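5-Carboxyvanillate Decarboxylase (Novosphingobium aromaticivorans, PDB 4QRN) probably catalyses the metal-dependent, non-oxidative decarboxylation of 5-carboxyvanillate, and in this crystal holds manganese together with a nitro-substituted hydroxymethoxybenzoate inhibitor. Local coordinates at residues G71-A74 / E79-T82; D51-M56 / K64-L69; G249-Y254 / K303-V308; G185-E190 / T238-L243; A348-D353 / K361-N366. One frame throughout, in Å; residues are numbered along the deposited sequence. Where two conformers were deposited one is given.

Contact 1 (G71-A74 / E79-T82). With 1DF (4-hydroxy-3-methoxy-5-nitrobenzoic acid), chain F.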
# COMPACT_ATOMS: atom_id res chain seq x y z
N GLY A 71 15.71 -12.38 13.61
CA GLY A 71 17.10 -12.07 13.91
C GLY A 71 17.17 -10.77 14.70
O GLY A 71 17.93 -10.61 15.67
N PHE A 72 16.34 -9.80 14.32
CA PHE A 72 16.28 -8.53 15.04
C PHE A 72 15.70 -8.69 16.45
O PHE A 72 16.37 -8.39 17.44
CB PHE A 72 15.50 -7.47 14.24
CG PHE A 72 15.37 -6.14 14.94
CD1 PHE A 72 16.48 -5.31 15.07
CD2 PHE A 72 14.17 -5.72 15.50
CE1 PHE A 72 16.37 -4.07 15.72
CE2 PHE A 72 14.06 -4.50 16.15
CZ PHE A 72 15.17 -3.68 16.26
N TYR A 73 14.46 -9.16 16.58
CA TYR A 73 13.88 -9.14 17.92
C TYR A 73 14.56 -10.10 18.87
O TYR A 73 14.65 -9.80 20.07
CB TYR A 73 12.34 -9.38 17.89
CG TYR A 73 11.64 -8.15 17.37
CD1 TYR A 73 11.69 -6.95 18.08
CD2 TYR A 73 10.97 -8.18 16.16
CE1 TYR A 73 11.11 -5.81 17.57
CE2 TYR A 73 10.39 -7.03 15.65
CZ TYR A 73 10.46 -5.86 16.35
OH TYR A 73 9.92 -4.71 15.84
N ALA A 74 15.03 -11.23 18.39
CA ALA A 74 15.61 -12.20 19.30
C ALA A 74 17.06 -11.90 19.67
O ALA A 74 17.54 -12.42 20.67
CB ALA A 74 15.49 -13.60 18.71
N GLU A 79 17.31 -1.05 22.79
CA GLU A 79 16.33 -0.89 23.85
C GLU A 79 14.95 -1.36 23.39
O GLU A 79 14.24 -2.06 24.13
CB GLU A 79 16.33 0.57 24.26
CG GLU A 79 15.47 0.93 25.43
CD GLU A 79 15.74 2.38 25.91
OE1 GLU A 79 15.07 2.80 26.89
OE2 GLU A 79 16.60 3.11 25.32
N ARG A 80 14.54 -0.94 22.20
CA ARG A 80 13.22 -1.30 21.73
C ARG A 80 13.07 -2.82 21.59
O ARG A 80 12.06 -3.39 22.06
CB ARG A 80 12.90 -0.60 20.41
CG ARG A 80 11.55 -1.01 19.83
CD ARG A 80 11.14 -0.13 18.63
NE ARG A 80 9.81 -0.52 18.20
CZ ARG A 80 9.55 -1.53 17.36
NH1 ARG A 80 10.52 -2.16 16.71
NH2 ARG A 80 8.29 -1.89 17.18
N ALA A 81 14.03 -3.50 20.96
CA ALA A 81 13.87 -4.94 20.75
C ALA A 81 13.88 -5.70 22.06
O ALA A 81 13.11 -6.63 22.27
CB ALA A 81 14.96 -5.47 19.86
N THR A 82 14.80 -5.35 22.95
CA THR A 82 14.93 -6.13 24.16
C THR A 82 13.69 -5.99 25.03
O THR A 82 13.25 -6.97 25.64
CB THR A 82 16.22 -5.78 24.97
OG1 THR A 82 16.23 -4.38 25.25
CG2 THR A 82 17.48 -6.14 24.18
C1 1DF F . 5.92 -5.45 14.51
CO1 1DF F . 4.71 -4.83 14.36
CO2 1DF F . 5.96 -6.85 14.65
CM1 1DF F . 3.55 -5.66 14.46
CM2 1DF F . 4.81 -7.59 14.87
OM 1DF F . 4.80 -8.94 15.06
CZ 1DF F . 3.56 -6.98 14.91
CC 1DF F . 7.20 -4.70 14.45
CV 1DF F . 6.00 -9.65 14.77
O1 1DF F . 7.20 -3.46 14.84
O2 1DF F . 8.21 -5.29 14.06
O3 1DF F . 2.49 -7.61 15.29
N 1DF F . 2.32 -5.09 13.81
O11 1DF F . 1.30 -5.71 13.69
O22 1DF F . 2.44 -3.96 13.25
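Ala81 packs against the rings of Phe72 and Tyr73, and this is the dense half of the contact between the end of helix 64-75 and the start of helix 79-89. Its CB lies over one face of Phe72, 3.9 Å from CE2, and also touches Tyr73 CD1, while Ala81 CA lies at the edge of that ring. Tyr73 is itself backed by Phe72 CD2, which stands over the centre of one of its faces. The loose side is that of Thr82, which directs its CB away from helix 64-75, and of Glu79, which is exposed and does not touch that helix. Arg80 is partly exposed, resting on Ala281 of the second subunit, but is held at its guanidinium end. Its chain, extended from CG to NE, carries that group to the hydroxyl end of Tyr73 with the two planes 64° apart. There Arg80 NH1 donates to Tyr73 OH over 2.8 Å, a somewhat bent bond (149°). Both residues also belong to the ligand pocket: Tyr73 OH donates to O2 of the nitrobenzoate at 2.5 Å, and Arg80 NH2 reaches O1 at 3.0 Å while also bonding Tyr339 O. One ligand carboxylate is thus gripped through both oxygens, and the arginine, by donating to the hydroxyl, probably polarises it into a stronger donor.

Contact 2 (D51-M56 / K64-L69)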
# COMPACT_ATOMS: atom_id res chain seq x y z
N ASP A 51 12.86 -19.97 20.03
CA ASP A 51 14.05 -20.81 19.89
C ASP A 51 14.05 -21.58 18.56
O ASP A 51 15.11 -21.79 17.98
CB ASP A 51 14.13 -21.80 21.05
CG ASP A 51 14.53 -21.16 22.35
OD1 ASP A 51 14.98 -19.99 22.35
OD2 ASP A 51 14.39 -21.84 23.38
N VAL A 52 12.88 -21.99 18.07
CA VAL A 52 12.83 -22.61 16.74
C VAL A 52 13.23 -21.60 15.66
O VAL A 52 13.99 -21.95 14.74
CB VAL A 52 11.44 -23.19 16.40
CG1 VAL A 52 11.39 -23.67 14.94
CG2 VAL A 52 11.11 -24.33 17.36
N TYR A 53 12.78 -20.35 15.77
CA TYR A 53 13.22 -19.37 14.79
C TYR A 53 14.73 -19.23 14.80
O TYR A 53 15.38 -19.17 13.75
CB TYR A 53 12.61 -18.00 15.09
CG TYR A 53 11.09 -17.91 15.07
CD1 TYR A 53 10.28 -18.88 14.44
CD2 TYR A 53 10.47 -16.84 15.69
CE1 TYR A 53 8.90 -18.76 14.42
CE2 TYR A 53 9.10 -16.70 15.67
CZ TYR A 53 8.32 -17.65 15.05
OH TYR A 53 6.96 -17.48 15.05
N LEU A 54 15.33 -19.18 15.99
CA LEU A 54 16.78 -19.07 16.08
C LEU A 54 17.47 -20.29 15.46
O LEU A 54 18.49 -20.17 14.78
CB LEU A 54 17.22 -18.88 17.53
CG LEU A 54 16.91 -17.49 18.11
CD1 LEU A 54 17.13 -17.46 19.62
CD2 LEU A 54 17.71 -16.37 17.44
N ARG A 55 16.91 -21.47 15.69
CA ARG A 55 17.45 -22.69 15.09
C ARG A 55 17.41 -22.61 13.56
O ARG A 55 18.38 -22.99 12.89
CB ARG A 55 16.64 -23.89 15.59
CG ARG A 55 17.20 -25.24 15.15
CD ARG A 55 16.20 -26.33 15.49
NE ARG A 55 15.12 -26.40 14.51
CZ ARG A 55 13.88 -26.77 14.79
NH1 ARG A 55 13.49 -27.02 16.03
NH2 ARG A 55 12.98 -26.86 13.82
N MET A 56 16.30 -22.13 13.01
CA MET A 56 16.14 -22.02 11.56
C MET A 56 17.08 -20.98 10.98
O MET A 56 17.61 -21.15 9.88
CB MET A 56 14.69 -21.64 11.23
CG MET A 56 13.72 -22.77 11.56
SD MET A 56 11.98 -22.34 11.26
CE MET A 56 11.97 -22.03 9.50
N LYS A 64 14.14 -15.16 4.30
CA LYS A 64 14.77 -13.87 4.54
C LYS A 64 13.98 -13.02 5.53
O LYS A 64 14.56 -12.26 6.32
CB LYS A 64 14.93 -13.11 3.22
CG LYS A 64 15.95 -13.78 2.28
CD LYS A 64 16.19 -12.92 1.05
CE LYS A 64 17.16 -13.53 0.08
NZ LYS A 64 17.61 -12.52 -0.89
N GLY A 65 12.66 -13.13 5.49
CA GLY A 65 11.84 -12.37 6.41
C GLY A 65 12.08 -12.78 7.85
O GLY A 65 12.10 -11.93 8.74
N MET A 66 12.20 -14.08 8.11
CA MET A 66 12.44 -14.54 9.47
C MET A 66 13.82 -14.05 9.93
O MET A 66 13.98 -13.63 11.09
CB MET A 66 12.33 -16.06 9.57
CG MET A 66 12.67 -16.58 10.95
SD MET A 66 12.49 -18.36 11.14
CE MET A 66 10.72 -18.52 10.99
N VAL A 67 14.83 -14.17 9.07
CA VAL A 67 16.14 -13.65 9.43
C VAL A 67 16.04 -12.18 9.80
O VAL A 67 16.60 -11.74 10.80
CB VAL A 67 17.17 -13.88 8.30
CG1 VAL A 67 18.50 -13.18 8.61
CG2 VAL A 67 17.38 -15.39 8.05
N SER A 68 15.33 -11.41 8.98
CA SER A 68 15.23 -9.97 9.23
C SER A 68 14.46 -9.66 10.51
O SER A 68 14.92 -8.91 11.36
CB SER A 68 14.55 -9.33 8.04
OG SER A 68 14.39 -7.94 8.28
N LEU A 69 13.27 -10.23 10.65
CA LEU A 69 12.37 -9.88 11.73
C LEU A 69 12.81 -10.48 13.07
O LEU A 69 12.94 -9.77 14.07
CB LEU A 69 10.96 -10.38 11.38
CG LEU A 69 9.84 -10.09 12.38
CD1 LEU A 69 9.61 -8.59 12.49
CD2 LEU A 69 8.57 -10.81 11.95
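Met66 lays its thioether against Tyr53, bringing CE to 3.5 Å from Tyr53 CD1. The approach is oblique: SD is 4.8 Å from the Tyr53 ring centroid and 48° off the ring normal, a Met-aromatic contact. The Met66 chain is extended as far as SD and bends only at chi3 (-68°), and that last bend swings CE to the ring. Met56 closes in on the same sulfur, with its CB 4.0 Å from Met66 SD and its own SD at 4.0 Å from Met66 SD, the two side chains crossing at about a right angle. These residues join helices 47-59 and 64-75, part of the helical excursion between strands 38-44 and 106-111 of the amidohydrolase (beta/alpha) barrel. The seam across the two segments is wholly apolar in its contacts, and the polar end of Tyr53 is engaged elsewhere, its OH bonding Gly115 O. Trp70 meets the Tyr53 ring with the planes inclined, and Pro118 touches Met66 from a loop. One turn beyond Met66, Leu69 lines the ligand pocket and touches the nitrobenzoate; its side chain also packs on Arg287 of the second subunit.

Contact 3 (G249-Y254 / K303-V308)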
# COMPACT_ATOMS: atom_id res chain seq x y z
N GLY A 249 -13.34 -14.43 -4.64
CA GLY A 249 -14.74 -14.65 -4.32
C GLY A 249 -14.99 -15.33 -2.99
O GLY A 249 -16.05 -15.94 -2.82
N ILE A 250 -14.09 -15.19 -2.02
CA ILE A 250 -14.25 -15.92 -0.78
C ILE A 250 -15.57 -15.58 -0.09
O ILE A 250 -16.15 -16.46 0.56
CB ILE A 250 -13.03 -15.71 0.18
CG1 ILE A 250 -12.96 -16.81 1.24
CG2 ILE A 250 -13.09 -14.36 0.87
CD1 ILE A 250 -12.60 -18.15 0.68
N PHE A 251 -16.03 -14.34 -0.22
CA PHE A 251 -17.25 -13.94 0.48
C PHE A 251 -18.51 -14.26 -0.31
O PHE A 251 -19.61 -14.15 0.25
CB PHE A 251 -17.21 -12.47 0.84
CG PHE A 251 -16.09 -12.10 1.76
CD1 PHE A 251 -15.90 -12.77 2.97
CD2 PHE A 251 -15.19 -11.12 1.41
CE1 PHE A 251 -14.87 -12.41 3.84
CE2 PHE A 251 -14.15 -10.75 2.28
CZ PHE A 251 -13.98 -11.41 3.49
N ASP A 252 -18.37 -14.65 -1.57
CA ASP A 252 -19.50 -15.26 -2.27
C ASP A 252 -19.63 -16.73 -1.87
O ASP A 252 -20.73 -17.25 -1.73
CB ASP A 252 -19.32 -15.12 -3.79
CG ASP A 252 -19.46 -13.69 -4.29
OD1 ASP A 252 -19.90 -12.82 -3.51
OD2 ASP A 252 -19.13 -13.45 -5.48
N LYS A 253 -18.50 -17.39 -1.68
CA LYS A 253 -18.49 -18.77 -1.26
C LYS A 253 -18.98 -18.89 0.19
O LYS A 253 -19.73 -19.82 0.52
CB LYS A 253 -17.09 -19.36 -1.42
CG LYS A 253 -17.01 -20.85 -1.21
CD LYS A 253 -15.67 -21.38 -1.65
CE LYS A 253 -15.63 -22.90 -1.53
NZ LYS A 253 -14.46 -23.54 -2.19
N TYR A 254 -18.56 -17.93 1.02
CA TYR A 254 -18.84 -17.95 2.46
C TYR A 254 -19.40 -16.59 2.88
O TYR A 254 -18.68 -15.77 3.46
CB TYR A 254 -17.56 -18.27 3.24
CG TYR A 254 -17.00 -19.63 2.89
CD1 TYR A 254 -17.73 -20.78 3.16
CD2 TYR A 254 -15.77 -19.76 2.26
CE1 TYR A 254 -17.24 -22.03 2.83
CE2 TYR A 254 -15.27 -21.01 1.92
CZ TYR A 254 -16.02 -22.14 2.21
OH TYR A 254 -15.55 -23.40 1.87
N LYS A 303 -18.03 -3.45 3.37
CA LYS A 303 -19.12 -3.07 4.24
C LYS A 303 -19.85 -4.26 4.86
O LYS A 303 -20.54 -4.08 5.86
CB LYS A 303 -20.10 -2.18 3.49
CG LYS A 303 -19.52 -0.80 3.17
CD LYS A 303 -20.53 0.04 2.42
CE LYS A 303 -20.07 1.48 2.29
NZ LYS A 303 -21.13 2.31 1.64
N SER A 304 -19.70 -5.46 4.31
CA SER A 304 -20.42 -6.63 4.83
C SER A 304 -19.55 -7.74 5.41
O SER A 304 -20.06 -8.53 6.21
CB SER A 304 -21.31 -7.24 3.77
OG SER A 304 -20.56 -7.64 2.65
N ASN A 305 -18.28 -7.81 5.01
CA ASN A 305 -17.45 -8.97 5.37
C ASN A 305 -16.07 -8.64 5.90
O ASN A 305 -15.40 -9.55 6.37
CB ASN A 305 -17.28 -9.90 4.17
CG ASN A 305 -18.57 -10.52 3.73
OD1 ASN A 305 -19.27 -10.01 2.84
ND2 ASN A 305 -18.92 -11.64 4.35
N VAL A 306 -15.63 -7.39 5.85
CA VAL A 306 -14.31 -7.02 6.35
C VAL A 306 -14.46 -6.09 7.54
O VAL A 306 -15.37 -5.27 7.59
CB VAL A 306 -13.47 -6.37 5.23
CG1 VAL A 306 -12.08 -5.96 5.74
CG2 VAL A 306 -13.35 -7.34 4.05
N LEU A 307 -13.58 -6.25 8.51
CA LEU A 307 -13.55 -5.46 9.73
C LEU A 307 -12.12 -4.96 9.91
O LEU A 307 -11.17 -5.65 9.53
CB LEU A 307 -13.93 -6.35 10.92
CG LEU A 307 -15.36 -6.92 10.85
CD1 LEU A 307 -15.51 -8.06 11.85
CD2 LEU A 307 -16.43 -5.83 11.09
N VAL A 308 -11.98 -3.76 10.46
CA VAL A 308 -10.67 -3.13 10.54
C VAL A 308 -10.38 -2.66 11.94
O VAL A 308 -11.27 -2.20 12.66
CB VAL A 308 -10.61 -1.92 9.56
CG1 VAL A 308 -9.47 -0.97 9.86
CG2 VAL A 308 -10.56 -2.42 8.14
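Phe251 and Asn305 bury the most surface here, and they do so by stacking: the ring of the one lies under the CB and amide of the other. Asn305 CB stands 3.3 Å from the Phe251 ring centroid and only 8° off the normal, a close CH-pi contact over the middle of the face. The amide continues the overlap toward the CB side of the ring, with Asn305 CG at 3.5 Å from Phe251 CG and the two planes just 17° apart. The side chains run past one another in opposite directions. On the other face of the ring Ile250 CG2 sits over the centre, so Phe251 is clamped from both sides. Val306 adds a smaller apolar touch, its CG2 3.9 Å from Phe251 CE2. The contact joins the short helix 250-253 to the junction between helix 298-304 and strand 306-309 of the amidohydrolase barrel; Asn305, just before the strand, pairs through its backbone with Ile259 of the neighbouring parallel strand. Gly249, at positive phi, closes helix 233-248 in a Schellman motif and also occupies the N-cap position of the short helix, whose first turn is closed by bonds to Gly249 O from Asp252 N (2.9 Å) and Lys253 N (3.1 Å). The Asn305 amide is fixed in rotation by its nitrogen, since ND2 donates to both Pro255 O and Leu257 O. Val306 also lies against Leu242.

Contact 4 (G185-E190 / T238-L243). With ACT (acetate ion), chain L.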
# COMPACT_ATOMS: atom_id res chain seq x y z
N GLY A 185 4.96 -18.92 1.57
CA GLY A 185 4.79 -18.35 0.25
C GLY A 185 3.47 -18.66 -0.43
O GLY A 185 3.26 -18.25 -1.58
N ARG A 186 2.58 -19.36 0.27
CA ARG A 186 1.26 -19.73 -0.26
C ARG A 186 0.18 -18.91 0.44
O ARG A 186 0.26 -18.67 1.66
CB ARG A 186 0.98 -21.22 -0.05
CG ARG A 186 2.00 -22.11 -0.70
CD ARG A 186 1.70 -23.57 -0.41
NE ARG A 186 0.51 -23.99 -1.14
CZ ARG A 186 0.02 -25.21 -1.09
NH1 ARG A 186 0.59 -26.12 -0.31
NH2 ARG A 186 -1.04 -25.53 -1.83
N TYR A 187 -0.85 -18.57 -0.31
CA TYR A 187 -1.93 -17.68 0.13
C TYR A 187 -3.24 -18.43 0.25
O TYR A 187 -3.46 -19.45 -0.41
CB TYR A 187 -2.02 -16.47 -0.83
CG TYR A 187 -0.77 -15.61 -0.74
CD1 TYR A 187 0.38 -15.90 -1.48
CD2 TYR A 187 -0.71 -14.58 0.20
CE1 TYR A 187 1.55 -15.17 -1.29
CE2 TYR A 187 0.46 -13.84 0.40
CZ TYR A 187 1.59 -14.15 -0.36
OH TYR A 187 2.77 -13.48 -0.18
N LEU A 188 -4.11 -17.89 1.09
CA LEU A 188 -5.32 -18.61 1.51
C LEU A 188 -6.38 -18.72 0.43
O LEU A 188 -7.36 -19.43 0.63
CB LEU A 188 -5.91 -17.95 2.76
CG LEU A 188 -5.07 -18.08 4.04
CD1 LEU A 188 -5.60 -17.09 5.04
CD2 LEU A 188 -5.07 -19.53 4.61
N ASP A 189 -6.20 -18.03 -0.69
CA ASP A 189 -7.12 -18.19 -1.82
C ASP A 189 -6.94 -19.51 -2.55
O ASP A 189 -7.77 -19.87 -3.36
CB ASP A 189 -6.93 -17.05 -2.81
CG ASP A 189 -5.51 -16.95 -3.32
OD1 ASP A 189 -4.65 -16.46 -2.56
OD2 ASP A 189 -5.25 -17.40 -4.46
N GLU A 190 -5.86 -20.24 -2.28
CA GLU A 190 -5.70 -21.56 -2.92
C GLU A 190 -6.74 -22.52 -2.37
O GLU A 190 -7.02 -22.51 -1.16
CB GLU A 190 -4.34 -22.16 -2.65
CG GLU A 190 -3.19 -21.52 -3.35
CD GLU A 190 -1.98 -22.42 -3.28
OE1 GLU A 190 -2.10 -23.61 -3.65
OE2 GLU A 190 -0.93 -21.97 -2.83
N THR A 238 -0.10 -7.98 3.61
CA THR A 238 -1.41 -8.26 4.20
C THR A 238 -2.53 -7.69 3.32
O THR A 238 -3.56 -8.34 3.13
CB THR A 238 -1.48 -7.69 5.62
OG1 THR A 238 -0.32 -8.07 6.34
CG2 THR A 238 -2.71 -8.23 6.34
N GLY A 239 -2.34 -6.49 2.80
CA GLY A 239 -3.31 -5.94 1.88
C GLY A 239 -3.43 -6.80 0.63
O GLY A 239 -4.53 -7.05 0.13
N MET A 240 -2.31 -7.27 0.11
CA MET A 240 -2.35 -8.19 -1.03
C MET A 240 -3.16 -9.43 -0.69
O MET A 240 -3.96 -9.92 -1.49
CB MET A 240 -0.93 -8.61 -1.45
CG MET A 240 -0.93 -9.51 -2.67
SD MET A 240 0.72 -10.11 -3.10
CE MET A 240 1.14 -11.10 -1.69
N HIS A 241 -2.92 -9.98 0.50
CA HIS A 241 -3.57 -11.23 0.89
C HIS A 241 -5.09 -11.04 1.00
O HIS A 241 -5.86 -11.86 0.48
CB HIS A 241 -2.98 -11.71 2.20
CG HIS A 241 -3.16 -13.18 2.45
ND1 HIS A 241 -2.36 -13.85 3.34
CD2 HIS A 241 -3.97 -14.12 1.88
CE1 HIS A 241 -2.69 -15.13 3.33
NE2 HIS A 241 -3.65 -15.33 2.46
N LEU A 242 -5.52 -9.98 1.68
CA LEU A 242 -6.95 -9.72 1.78
C LEU A 242 -7.54 -9.47 0.39
O LEU A 242 -8.62 -9.98 0.05
CB LEU A 242 -7.22 -8.56 2.71
CG LEU A 242 -8.69 -8.15 2.83
CD1 LEU A 242 -9.60 -9.31 3.25
CD2 LEU A 242 -8.80 -6.98 3.80
N LEU A 243 -6.84 -8.69 -0.44
CA LEU A 243 -7.36 -8.39 -1.77
C LEU A 243 -7.51 -9.66 -2.61
O LEU A 243 -8.51 -9.84 -3.31
CB LEU A 243 -6.48 -7.37 -2.46
CG LEU A 243 -6.95 -6.88 -3.83
CD1 LEU A 243 -8.36 -6.28 -3.78
CD2 LEU A 243 -5.97 -5.85 -4.39
C ACT L . 3.07 -25.75 2.24
O ACT L . 1.88 -25.88 1.85
OXT ACT L . 3.93 -25.47 1.36
CH3 ACT L . 3.44 -25.93 3.68
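The type I beta turn from Tyr187 to Glu190, in the loop that leads from barrel strand 177-179 to helix 194-203, is pinned to helix 233-248 by the imidazole of His241. Leu188 N donates to His241 NE2 over 2.9 Å, and at 169° the bond is nearly straight, although the donor is tilted from the ring plane. Because NE2 acts as acceptor, ND1 probably carries the proton; it is hydrogen-bonded to Ser181 OG, so both ring nitrogens have partners in this buried place. Tyr187 supplies a T-shaped stack: its edge points at the imidazole face, CD2 standing 3.6 Å from His241 CG, with the ring planes at 79°. The Leu188 side chain crowds the NE2 end, its CB 3.5 Å from His241 NE2. Met240 bends at chi3 (64°) and brings CE to 3.3 Å from Tyr187 OH; Met240 SD, 5.4 Å from the Tyr187 ring centroid, makes an oblique Met-aromatic contact. The hydroxyl itself bonds Glu237 OE1, and Pro221 of the second subunit packs on Tyr187. Within the loop, Arg186 braces the turn by a side-on salt bridge to Glu190, both acceptors close to the guanidinium plane, and its NH1 also donates to an acetate, probably from the crystallisation liquor. Arg186 NE meets Glu190 OE2 at 3.0 Å, and Arg186 NH2 meets Glu190 OE1 at 2.8 Å.

Contact 5 (A348-D353 / K361-N366)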
# COMPACT_ATOMS: atom_id res chain seq x y z
N ALA A 348 -4.41 10.29 23.00
CA ALA A 348 -4.88 10.94 21.78
C ALA A 348 -6.20 10.33 21.34
O ALA A 348 -7.12 11.04 20.91
CB ALA A 348 -3.84 10.83 20.68
N MET A 349 -6.31 9.01 21.41
CA MET A 349 -7.53 8.33 20.99
C MET A 349 -8.70 8.72 21.90
O MET A 349 -9.81 8.97 21.41
CB MET A 349 -7.32 6.81 20.95
CG MET A 349 -6.26 6.35 19.94
SD MET A 349 -6.66 6.76 18.23
CE MET A 349 -5.94 8.38 18.03
N ASP A 350 -8.45 8.80 23.20
CA ASP A 350 -9.50 9.19 24.14
C ASP A 350 -10.05 10.57 23.81
O ASP A 350 -11.22 10.85 24.12
CB ASP A 350 -8.93 9.26 25.56
CG ASP A 350 -8.74 7.93 26.26
OD1 ASP A 350 -9.32 6.88 25.88
OD2 ASP A 350 -8.02 7.98 27.27
N ALA A 351 -9.21 11.44 23.25
CA ALA A 351 -9.54 12.87 23.10
C ALA A 351 -9.89 13.27 21.67
O ALA A 351 -9.94 14.45 21.34
CB ALA A 351 -8.39 13.71 23.65
N MET A 352 -10.19 12.28 20.83
CA MET A 352 -10.56 12.59 19.45
C MET A 352 -11.87 13.38 19.43
O MET A 352 -12.74 13.23 20.29
CB MET A 352 -10.74 11.33 18.62
CG MET A 352 -9.42 10.61 18.40
SD MET A 352 -9.52 9.28 17.16
CE MET A 352 -10.36 7.97 18.07
N ASP A 353 -12.02 14.21 18.39
CA ASP A 353 -13.24 15.00 18.19
C ASP A 353 -14.25 14.11 17.49
O ASP A 353 -14.47 14.19 16.28
CB ASP A 353 -12.94 16.26 17.40
CG ASP A 353 -14.15 17.13 17.23
OD1 ASP A 353 -15.16 16.92 17.92
OD2 ASP A 353 -14.10 18.06 16.40
N LYS A 361 -18.29 2.85 20.44
CA LYS A 361 -18.23 1.77 19.45
C LYS A 361 -16.78 1.41 19.13
O LYS A 361 -16.41 0.24 19.12
CB LYS A 361 -18.94 2.18 18.16
CG LYS A 361 -20.45 2.30 18.31
CD LYS A 361 -21.06 2.70 16.96
CE LYS A 361 -22.57 2.80 17.03
NZ LYS A 361 -23.14 3.02 15.65
N PHE A 362 -15.97 2.44 18.85
CA PHE A 362 -14.57 2.28 18.48
C PHE A 362 -13.78 1.53 19.56
O PHE A 362 -13.05 0.59 19.26
CB PHE A 362 -13.99 3.67 18.19
CG PHE A 362 -12.51 3.68 17.93
CD1 PHE A 362 -11.98 3.13 16.76
CD2 PHE A 362 -11.63 4.24 18.84
CE1 PHE A 362 -10.60 3.14 16.52
CE2 PHE A 362 -10.25 4.26 18.60
CZ PHE A 362 -9.76 3.72 17.44
N PHE A 363 -13.91 1.95 20.81
CA PHE A 363 -13.11 1.35 21.88
C PHE A 363 -13.64 0.04 22.42
O PHE A 363 -12.87 -0.78 22.91
CB PHE A 363 -12.98 2.32 23.06
CG PHE A 363 -11.80 3.26 22.97
CD1 PHE A 363 -10.51 2.79 23.16
CD2 PHE A 363 -11.99 4.63 22.78
CE1 PHE A 363 -9.42 3.67 23.19
CE2 PHE A 363 -10.90 5.51 22.76
CZ PHE A 363 -9.62 5.02 22.99
N GLN A 364 -14.97 -0.13 22.42
CA GLN A 364 -15.61 -1.21 23.18
C GLN A 364 -16.62 -2.02 22.39
O GLN A 364 -16.47 -3.22 22.26
CB GLN A 364 -16.30 -0.64 24.42
CG GLN A 364 -17.00 -1.73 25.24
CD GLN A 364 -17.88 -1.16 26.33
OE1 GLN A 364 -17.65 -0.07 26.85
NE2 GLN A 364 -18.93 -1.88 26.64
N THR A 365 -17.71 -1.39 21.94
CA THR A 365 -18.86 -2.22 21.58
C THR A 365 -18.74 -2.87 20.21
O THR A 365 -19.36 -3.92 20.00
CB THR A 365 -20.19 -1.49 21.75
OG1 THR A 365 -20.23 -0.35 20.89
CG2 THR A 365 -20.39 -1.04 23.20
N ASN A 366 -17.95 -2.32 19.30
CA ASN A 366 -17.71 -3.05 18.06
C ASN A 366 -16.98 -4.36 18.35
O ASN A 366 -17.41 -5.41 17.88
CB ASN A 366 -16.91 -2.20 17.08
CG ASN A 366 -17.72 -1.02 16.51
OD1 ASN A 366 -18.95 -0.97 16.60
ND2 ASN A 366 -17.00 -0.09 15.89
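The backbones stay well apart, the nearest CA atoms being those of Asp350 and Phe363 at 8.9 Å, so the gap between the end of helix 343-350 and helix 356-370 is bridged by side chains. Phe363 makes two of these approaches: its CZ comes within 3.6 Å of Met349 CB and 3.4 Å of Asp350 OD1. The carboxylate plane is turned 47° from the ring, and its oxygens are satisfied elsewhere, OD1 by Tyr35 OH and OD2 in a salt bridge with Arg37. Phe362, the neighbour in sequence, is met by two methionines, with Met352 CE 3.7 Å from its CE2 and Met349 SD 5.4 Å from the ring centroid. That sulfur lies 68° off the normal, an oblique Met-aromatic contact. Both helices follow the last strand of the amidohydrolase barrel, 331-332, and the C-terminal one is bonded to both ends of the strand order, Phe362 through Tyr333 just after the last strand and Phe363 through Ile38 of the first, consistent with its closing the barrel. A wider pi-type turn runs through this part of the helix, where Asn366 N bonds Lys361 O at 3.0 Å. Ile319 of helix 316-326 packs on Met349, Met352 and Phe362.

From the N terminus, contact 2 closes a loop of seven residues between helices 47-59 and 64-75, and contact 1 follows at once on the same helix 64-75, closing the four-residue link to helix 79-89. The two touch, Ala74 CB being 3.8 Å from Leu54 CD2, and both reach the second subunit. Contact 4 spans 47 residues, tying the loop after strand 177-179 to helix 233-248. Contact 3 then spans 48 more, from helix 250-253 to strand 306-309, and meets contact 4 where Val306 CG1 lies 4.0 Å from Leu242 CD2. Contact 5 closes the seven-residue link between helices 343-350 and 356-370, its nearest atoms about 7 Å from contact 3. All five are in series; none nest or cross.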